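Local coordinates for protein carboxypeptidase 1 (Deinococcus radiodurans str. R1, PDB 5GIV) that probably removes amino acids one after another from the C-terminus of peptides, as a zinc-dependent carboxypeptidase of the M32 family with broad specificity, at residues 408-413 with 417-422. Residues are numbered along the deposited sequence; the frame is centred on the assembly and turned at random.
Sequences VHWYFG and GSFQGY
His409, Trp410, Phe419 and Tyr422 form an aromatic cluster where the loop 408-413 folds against 417-422, the lead-in and first turn of helix 420-439. One hydrogen bond crosses the contact: His409 NE2 and Tyr422 OH lie 2.7 Å apart in a nearly straight line (176°), and either group could be the donor. The hydroxyl sits at the edge of the imidazole, in its plane, while the nitrogen in turn lies in the plane of the phenol. The two rings therefore meet rim to rim, their planes turned steeply against each other.

Ring packing accounts for much of the remaining contact. Phe419 lies against one face of His409, with Phe419 CE1 over the imidazole centre and Phe419 CZ 3.5 Å from His409 CG; the planes are inclined by 35°, so the overlap is neither flat nor perpendicular. Because CG of His409 stands anti to its carbonyl carbon (chi1 -58°), the ring reaches across to both partners. With an alanine in place of the imidazole, the Tyr422 hydroxyl is likely to lose this partner, and a gap would probably open over one face of Phe419. That same Phe419 ring turns its edge toward the five-membered ring of Trp410 in an offset edge-to-face pair, centroids 5.7 Å apart, and Arg364 adds a cation-pi contact.

Among the polar groups, Ser418 OG comes to the indole edge in plane, but its hydrogen bond, like that of Trp410 NE1, goes to Glu368 on helix 357-372, which ties both segments to that helix. Tyr422 carries the cluster to the active site: the nearest atom of its side chain is about 5 Å from the zinc ion bound by His266, His270 and Glu296. Nearer the backbones, His409 CB and Ser418 CB meet at 3.9 Å.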
# COMPACT_ATOMS: atom_id res chain seq x y z
N VAL A 408 -8.61 -16.99 15.02
CA VAL A 408 -9.01 -17.05 13.62
C VAL A 408 -8.52 -18.31 12.91
O VAL A 408 -9.05 -18.66 11.85
CB VAL A 408 -8.51 -15.82 12.84
CG1 VAL A 408 -7.02 -15.89 12.62
CG2 VAL A 408 -9.22 -15.70 11.51
N HIS A 409 -7.53 -19.02 13.47
CA HIS A 409 -6.79 -20.01 12.70
C HIS A 409 -7.72 -21.03 12.03
O HIS A 409 -7.67 -21.23 10.82
CB HIS A 409 -5.75 -20.70 13.58
CG HIS A 409 -4.76 -19.75 14.19
ND1 HIS A 409 -5.14 -18.68 14.97
CD2 HIS A 409 -3.41 -19.70 14.12
CE1 HIS A 409 -4.07 -18.02 15.37
NE2 HIS A 409 -3.00 -18.62 14.86
N TRP A 410 -8.58 -21.69 12.82
CA TRP A 410 -9.43 -22.74 12.26
C TRP A 410 -10.53 -22.21 11.34
O TRP A 410 -11.20 -23.01 10.69
CB TRP A 410 -10.07 -23.55 13.39
CG TRP A 410 -9.09 -24.22 14.30
CD1 TRP A 410 -7.80 -24.55 14.01
CD2 TRP A 410 -9.33 -24.65 15.65
NE1 TRP A 410 -7.21 -25.16 15.10
CE2 TRP A 410 -8.13 -25.23 16.11
CE3 TRP A 410 -10.43 -24.60 16.50
CZ2 TRP A 410 -8.01 -25.75 17.40
CZ3 TRP A 410 -10.31 -25.13 17.77
CH2 TRP A 410 -9.11 -25.69 18.21
N TYR A 411 -10.71 -20.89 11.26
CA TYR A 411 -11.75 -20.33 10.41
C TYR A 411 -11.21 -19.72 9.13
O TYR A 411 -12.00 -19.44 8.22
CB TYR A 411 -12.56 -19.28 11.18
CG TYR A 411 -13.10 -19.82 12.48
CD1 TYR A 411 -14.29 -20.54 12.51
CD2 TYR A 411 -12.42 -19.64 13.67
CE1 TYR A 411 -14.78 -21.04 13.68
CE2 TYR A 411 -12.90 -20.14 14.85
CZ TYR A 411 -14.08 -20.84 14.85
OH TYR A 411 -14.56 -21.35 16.03
N PHE A 412 -9.90 -19.48 9.05
CA PHE A 412 -9.27 -18.92 7.86
C PHE A 412 -8.18 -19.85 7.33
O PHE A 412 -7.31 -19.41 6.58
CB PHE A 412 -8.70 -17.54 8.16
CG PHE A 412 -8.44 -16.71 6.94
CD1 PHE A 412 -9.06 -17.01 5.73
CD2 PHE A 412 -7.58 -15.62 7.00
CE1 PHE A 412 -8.82 -16.24 4.60
CE2 PHE A 412 -7.34 -14.85 5.87
CZ PHE A 412 -7.95 -15.16 4.67
N GLY A 413 -8.19 -21.11 7.74
CA GLY A 413 -7.19 -22.05 7.33
C GLY A 413 -7.51 -23.45 7.81
O GLY A 413 -8.59 -23.71 8.36
N GLY A 417 -2.23 -28.53 13.57
CA GLY A 417 -0.89 -27.97 13.51
C GLY A 417 -0.84 -26.46 13.46
O GLY A 417 0.17 -25.91 13.03
N SER A 418 -1.88 -25.78 13.92
CA SER A 418 -1.99 -24.33 13.78
C SER A 418 -1.24 -23.56 14.85
O SER A 418 -0.95 -22.37 14.65
CB SER A 418 -3.46 -23.89 13.85
OG SER A 418 -4.26 -24.69 13.02
N PHE A 419 -0.92 -24.18 15.98
CA PHE A 419 -0.48 -23.45 17.16
C PHE A 419 0.84 -23.90 17.78
O PHE A 419 1.43 -23.11 18.52
CB PHE A 419 -1.56 -23.50 18.25
CG PHE A 419 -2.83 -22.75 17.89
CD1 PHE A 419 -2.92 -21.37 18.11
CD2 PHE A 419 -3.91 -23.41 17.35
CE1 PHE A 419 -4.07 -20.68 17.78
CE2 PHE A 419 -5.08 -22.72 17.02
CZ PHE A 419 -5.15 -21.35 17.23
N GLN A 420 1.30 -25.13 17.55
CA GLN A 420 2.49 -25.57 18.29
C GLN A 420 3.71 -24.72 17.96
O GLN A 420 4.62 -24.62 18.79
CB GLN A 420 2.77 -27.07 18.08
CG GLN A 420 3.31 -27.43 16.75
CD GLN A 420 2.24 -27.41 15.71
OE1 GLN A 420 1.05 -27.48 16.03
NE2 GLN A 420 2.64 -27.30 14.46
N GLY A 421 3.75 -24.10 16.78
CA GLY A 421 4.85 -23.21 16.46
C GLY A 421 5.04 -22.09 17.47
O GLY A 421 6.17 -21.66 17.73
N TYR A 422 3.94 -21.58 18.04
CA TYR A 422 4.06 -20.53 19.05
C TYR A 422 4.85 -21.02 20.26
O TYR A 422 5.69 -20.30 20.80
CB TYR A 422 2.68 -20.04 19.48
CG TYR A 422 1.85 -19.45 18.37
CD1 TYR A 422 2.20 -18.24 17.77
CD2 TYR A 422 0.69 -20.07 17.94
CE1 TYR A 422 1.44 -17.69 16.77
CE2 TYR A 422 -0.08 -19.53 16.93
CZ TYR A 422 0.30 -18.33 16.34
OH TYR A 422 -0.46 -17.78 15.33